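Local structure of peptidase, M20/M25/M40 family (Staphylococcus aureus, 4EWT) at residues 3-6 with 7-11; 221-224 with 225-229. The protein probably hydrolyses amide bonds of N-acylated amino acids or related substrates, as a metal-dependent amidohydrolase of the M20 peptidase family with a two-manganese centre. All blocks are in the same frame, centred on the assembly; numbering follows the deposited sequence.

Contact 1 (3-6 with 7-11); sequences QQLI and ETLKS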
loop_
_atom_site.group_PDB
_atom_site.type_symbol
_atom_site.label_atom_id
_atom_site.label_comp_id
_atom_site.label_asym_id
_atom_site.label_seq_id
_atom_site.Cartn_x
_atom_site.Cartn_y
_atom_site.Cartn_z
ATOM N N GLN A 3 13.654 -49.057 -37.932
ATOM C CA GLN A 3 12.604 -49.487 -38.794
ATOM C C GLN A 3 11.723 -50.520 -38.135
ATOM O O GLN A 3 10.537 -50.393 -38.123
ATOM C CB GLN A 3 13.307 -50.111 -39.962
ATOM C CG GLN A 3 14.751 -49.604 -40.109
ATOM C CD GLN A 3 15.799 -50.376 -39.304
ATOM O OE1 GLN A 3 16.941 -49.937 -39.199
ATOM N NE2 GLN A 3 15.417 -51.526 -38.743
ATOM N N GLN A 4 12.346 -51.544 -37.588
ATOM C CA GLN A 4 11.686 -52.631 -36.853
ATOM C C GLN A 4 10.952 -52.106 -35.620
ATOM O O GLN A 4 9.829 -52.524 -35.330
ATOM C CB GLN A 4 12.694 -53.711 -36.444
ATOM C CG GLN A 4 12.038 -54.956 -35.825
ATOM C CD GLN A 4 13.015 -55.889 -35.118
ATOM O OE1 GLN A 4 14.234 -55.802 -35.299
ATOM N NE2 GLN A 4 12.474 -56.797 -34.310
ATOM N N LEU A 5 11.603 -51.190 -34.904
ATOM C CA LEU A 5 11.021 -50.540 -33.739
ATOM C C LEU A 5 9.685 -49.887 -34.094
ATOM O O LEU A 5 8.661 -50.169 -33.466
ATOM C CB LEU A 5 11.986 -49.487 -33.190
ATOM C CG LEU A 5 12.025 -49.080 -31.707
ATOM C CD1 LEU A 5 12.133 -47.574 -31.600
ATOM C CD2 LEU A 5 10.880 -49.610 -30.847
ATOM N N ILE A 6 9.699 -49.033 -35.114
ATOM C CA ILE A 6 8.518 -48.249 -35.483
ATOM C C ILE A 6 7.322 -49.135 -35.833
ATOM O O ILE A 6 6.219 -48.926 -35.313
ATOM C CB ILE A 6 8.815 -47.238 -36.637
ATOM C CG1 ILE A 6 10.020 -46.341 -36.301
ATOM C CG2 ILE A 6 7.573 -46.411 -36.988
ATOM C CD1 ILE A 6 9.910 -45.527 -34.995
ATOM N N GLU A 7 7.529 -50.151 -36.669
ATOM C CA GLU A 7 6.408 -50.996 -37.046
ATOM C C GLU A 7 5.913 -51.892 -35.934
ATOM O O GLU A 7 4.749 -52.169 -35.850
ATOM C CB GLU A 7 6.631 -51.769 -38.351
ATOM C CG GLU A 7 7.960 -51.618 -38.962
ATOM C CD GLU A 7 7.908 -51.407 -40.467
ATOM O OE1 GLU A 7 8.170 -50.272 -40.898
ATOM O OE2 GLU A 7 7.617 -52.364 -41.226
ATOM N N THR A 8 6.797 -52.332 -35.072
ATOM C CA THR A 8 6.344 -53.052 -33.877
ATOM C C THR A 8 5.470 -52.157 -33.003
ATOM O O THR A 8 4.437 -52.596 -32.497
ATOM C CB THR A 8 7.505 -53.571 -33.010
ATOM O OG1 THR A 8 8.461 -54.244 -33.831
ATOM C CG2 THR A 8 6.991 -54.542 -31.961
ATOM N N LEU A 9 5.889 -50.905 -32.826
ATOM C CA LEU A 9 5.135 -49.962 -32.013
ATOM C C LEU A 9 3.799 -49.612 -32.658
ATOM O O LEU A 9 2.760 -49.622 -31.990
ATOM C CB LEU A 9 5.959 -48.703 -31.718
ATOM C CG LEU A 9 7.109 -48.885 -30.716
ATOM C CD1 LEU A 9 7.848 -47.585 -30.519
ATOM C CD2 LEU A 9 6.619 -49.414 -29.367
ATOM N N LYS A 10 3.814 -49.337 -33.942
ATOM C CA LYS A 10 2.575 -49.098 -34.637
ATOM C C LYS A 10 1.609 -50.240 -34.492
ATOM O O LYS A 10 0.454 -50.020 -34.334
ATOM C CB LYS A 10 2.805 -48.813 -36.102
ATOM C CG LYS A 10 3.565 -47.579 -36.337
ATOM C CD LYS A 10 4.126 -47.522 -37.701
ATOM C CE LYS A 10 3.769 -46.225 -38.351
ATOM N NZ LYS A 10 4.265 -46.057 -39.711
ATOM N N SER A 11 2.101 -51.464 -34.532
ATOM C CA SER A 11 1.250 -52.660 -34.434
ATOM C C SER A 11 0.677 -52.893 -33.031
ATOM O O SER A 11 -0.268 -53.668 -32.859
ATOM C CB SER A 11 1.999 -53.910 -34.924
ATOM O OG SER A 11 2.908 -54.389 -33.945
#

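Contact 2 (221-224 with 225-229); sequences TVVS and RRLSP. With PE7 (1-deoxy-1-thio-heptaethylene glycol), chain L.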
loop_
_atom_site.group_PDB
_atom_site.type_symbol
_atom_site.label_atom_id
_atom_site.label_comp_id
_atom_site.label_asym_id
_atom_site.label_seq_id
_atom_site.Cartn_x
_atom_site.Cartn_y
_atom_site.Cartn_z
ATOM N N THR A 221 6.356 -5.985 -4.530
ATOM C CA THR A 221 7.646 -5.496 -5.002
ATOM C C THR A 221 8.672 -6.588 -5.210
ATOM O O THR A 221 9.654 -6.362 -5.906
ATOM C CB THR A 221 8.274 -4.428 -4.083
ATOM O OG1 THR A 221 8.436 -4.970 -2.759
ATOM C CG2 THR A 221 7.419 -3.159 -4.054
ATOM N N VAL A 222 8.462 -7.764 -4.626
ATOM C CA VAL A 222 9.376 -8.891 -4.887
ATOM C C VAL A 222 9.408 -9.232 -6.379
ATOM O O VAL A 222 10.472 -9.243 -7.012
ATOM C CB VAL A 222 9.020 -10.133 -4.052
ATOM C CG1 VAL A 222 9.931 -11.311 -4.410
ATOM C CG2 VAL A 222 9.117 -9.797 -2.556
ATOM N N VAL A 223 8.231 -9.463 -6.960
ATOM C CA VAL A 223 8.182 -9.721 -8.386
ATOM C C VAL A 223 8.425 -8.419 -9.160
ATOM O O VAL A 223 9.121 -8.421 -10.184
ATOM C CB VAL A 223 6.883 -10.486 -8.816
ATOM C CG1 VAL A 223 6.726 -10.518 -10.328
ATOM C CG2 VAL A 223 6.915 -11.945 -8.284
ATOM N N SER A 224 7.900 -7.298 -8.677
ATOM C CA SER A 224 7.833 -6.122 -9.558
ATOM C C SER A 224 9.108 -5.286 -9.562
ATOM O O SER A 224 9.307 -4.467 -10.474
ATOM C CB SER A 224 6.626 -5.233 -9.201
ATOM O OG SER A 224 6.958 -4.384 -8.119
ATOM N N ARG A 225 9.961 -5.483 -8.578
ATOM C CA ARG A 225 11.161 -4.710 -8.377
ATOM C C ARG A 225 12.422 -5.573 -8.202
ATOM O O ARG A 225 13.413 -5.317 -8.792
ATOM C CB ARG A 225 10.994 -3.673 -7.269
ATOM C CG ARG A 225 9.970 -2.638 -7.467
ATOM C CD ARG A 225 10.454 -1.557 -8.334
ATOM N NE ARG A 225 10.325 -1.856 -9.725
ATOM C CZ ARG A 225 10.739 -1.102 -10.718
ATOM N NH1 ARG A 225 11.356 0.011 -10.515
ATOM N NH2 ARG A 225 10.556 -1.487 -11.921
ATOM N N ARG A 226 12.318 -6.610 -7.407
ATOM C CA ARG A 226 13.491 -7.376 -6.958
ATOM C C ARG A 226 13.981 -8.414 -7.972
ATOM O O ARG A 226 15.144 -8.835 -7.934
ATOM C CB ARG A 226 13.179 -8.066 -5.628
ATOM C CG ARG A 226 12.903 -7.091 -4.495
ATOM C CD ARG A 226 14.073 -6.146 -4.306
ATOM N NE ARG A 226 14.016 -5.468 -3.014
ATOM C CZ ARG A 226 14.449 -4.232 -2.802
ATOM N NH1 ARG A 226 14.936 -3.528 -3.812
ATOM N NH2 ARG A 226 14.374 -3.698 -1.585
ATOM N N LEU A 227 13.090 -8.845 -8.858
ATOM C CA LEU A 227 13.459 -9.773 -9.912
ATOM C C LEU A 227 13.723 -9.010 -11.193
ATOM O O LEU A 227 13.099 -7.983 -11.458
ATOM C CB LEU A 227 12.355 -10.811 -10.170
ATOM C CG LEU A 227 11.973 -11.752 -9.034
ATOM C CD1 LEU A 227 10.885 -12.717 -9.516
ATOM C CD2 LEU A 227 13.206 -12.516 -8.519
ATOM N N SER A 228 14.670 -9.505 -11.976
ATOM C CA SER A 228 14.853 -9.007 -13.318
ATOM C C SER A 228 13.591 -9.249 -14.147
ATOM O O SER A 228 12.919 -10.267 -13.993
ATOM C CB SER A 228 16.013 -9.716 -13.993
ATOM O OG SER A 228 16.013 -9.413 -15.370
ATOM N N PRO A 229 13.285 -8.320 -15.061
ATOM C CA PRO A 229 12.179 -8.552 -16.002
ATOM C C PRO A 229 12.344 -9.835 -16.827
ATOM O O PRO A 229 11.351 -10.399 -17.292
ATOM C CB PRO A 229 12.211 -7.317 -16.913
ATOM C CG PRO A 229 13.419 -6.527 -16.503
ATOM C CD PRO A 229 13.814 -6.949 -15.136
HETATM S S1 PE7 L . 26.759 -0.443 -9.216
HETATM C C2 PE7 L . 28.338 0.132 -8.482
HETATM C C3 PE7 L . 28.131 0.941 -7.203
HETATM O O4 PE7 L . 27.672 0.074 -6.146
HETATM C C5 PE7 L . 27.956 0.663 -4.873
HETATM C C6 PE7 L . 26.673 0.743 -4.070
HETATM O O7 PE7 L . 26.389 -0.607 -3.695
HETATM C C8 PE7 L . 25.108 -0.652 -3.054
HETATM C C9 PE7 L . 24.702 -2.072 -2.696
HETATM O O10 PE7 L . 25.140 -2.971 -3.688
HETATM C C11 PE7 L . 24.215 -4.047 -3.798
HETATM C C12 PE7 L . 23.700 -4.238 -5.208
HETATM O O13 PE7 L . 22.285 -4.449 -5.080
HETATM C C14 PE7 L . 21.630 -4.625 -6.332
HETATM C C15 PE7 L . 20.188 -4.232 -6.057
HETATM O O16 PE7 L . 19.797 -4.902 -4.878
HETATM C C17 PE7 L . 18.443 -4.605 -4.556
HETATM C C18 PE7 L . 18.256 -5.015 -3.114
HETATM O O19 PE7 L . 18.693 -3.891 -2.356
HETATM C C20 PE7 L . 18.295 -4.064 -0.992
HETATM C C21 PE7 L . 19.368 -3.550 -0.018
HETATM O O22 PE7 L . 20.689 -3.861 -0.483
HETATM O O HOH W 1 10.588 -7.761 -12.312
HETATM O O HOH W 2 8.735 -3.462 -12.959
#

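Contact 1 (3-6 with 7-11)
Thr8 sits one helical turn after Gln4 and takes hold of the same carbonyl twice. Its backbone N donates to Gln4 O at 3.0 Å, and its hydroxyl OG1 donates to that oxygen at 2.7 Å. The two donors come from opposite faces of the carbonyl plane, the hydroxyl tilted 35° from it, so the bonds share the acceptor without crowding each other. The hydroxyl can do this because OG1 lies beside the backbone N of Thr8 (chi1 -48°), facing back along the helix, while the methyl CG2 is turned the other way. A threonine thereby places a polar group on a helix without needing an outside partner. The neighbouring carbonyls are engaged by the main chain: on the near side Glu7 N gives Gln3 O only a weak bond, while beyond it Leu9 N reaches Leu5 O at 2.9 Å and Lys10 N reaches Ile6 O. Further on, Ser11 OG donates to Thr8 O at 2.8 Å. Leu5 and Leu9 run side by side, CD2 of Leu5 lying 3.7 Å from CD1 of Leu9; Leu5 also meets Leu385 and Leu9 meets Ala377, with Thr118 under both. The aliphatic part of Lys10 slants across Ile6, its CD meeting CG2 of Ile6 at 3.7 Å. The chemistry implies an amphipathic helix: the hydroxyls of Thr8 and Ser11 find acceptors in its own carbonyls, and the buried leucines pack against helices 105-120 and 372-386.

Contact 2 (221-224 with 225-229)
Arg225 folds back on Ser224 and on the carbonyl of Thr221, and its side chain can be followed atom by atom. CB lies 3.3 Å from Thr221 O, the oxygen that also accepts a bond from Arg225 N. CG, set beside its own backbone N (chi1 -62°), passes close to the hydroxyl OG of Ser224, which is itself hydrogen-bonded to Gln220 of the third subunit. Bends at chi2 and chi3 then curl the chain round, so that CD runs past the carbonyl of Ser224 and NE donates to Ser224 O at 2.9 Å. That bond is nearly straight at the hydrogen, 171°, and the oxygen lies in the guanidinium plane, although NE stands above the plane of the carbonyl. At the tip, NH2 donates to a water 2.9 Å away that also meets Ser224 O, and to Thr236 of the third subunit; NH1 forms a salt bridge with Asp207 of the second subunit. An arginine suits this place because its several N-H groups can serve the carbonyl of the preceding residue and two neighbouring subunits at once.

Beneath it the helix loses its regular pattern. Thr221 O accepts from both Arg225 N and Arg226 N, the latter at 3.1 Å, while Val222 O receives weak bonds from Arg226 N and Leu227 N. A second water joins Val223 O to Leu227 O, 2.7 Å from each. The end of Arg226 leads away from the turn, where Asn206 of the second subunit binds NH1 and PE7 carbon C18 lies over one guanidinium face. Leu227 packs on Thr266 and Thr269 of helix 264-285. The arrangement is that of a helix C-terminus unwinding through a wider, pi-type turn, here placed at an interface between subunits.

From the N terminus, contact 1 comes first, within helix 2-11, and is complete long before contact 2 begins near the end of helix 208-226. Neither closes a long loop: each joins successive turns of one continuous stretch, so the two lie in series and neither nest nor cross. Their centres are 50 Å apart, on opposite sides of the chain's centre. The helix of contact 1 packs on helices 105-120 and 372-386, so the first and last helices of the chain lie side by side. Contact 2 ties its helix to helix 264-285 and strand 233-242 of the antiparallel sheet, and carries the packing on into two other subunits.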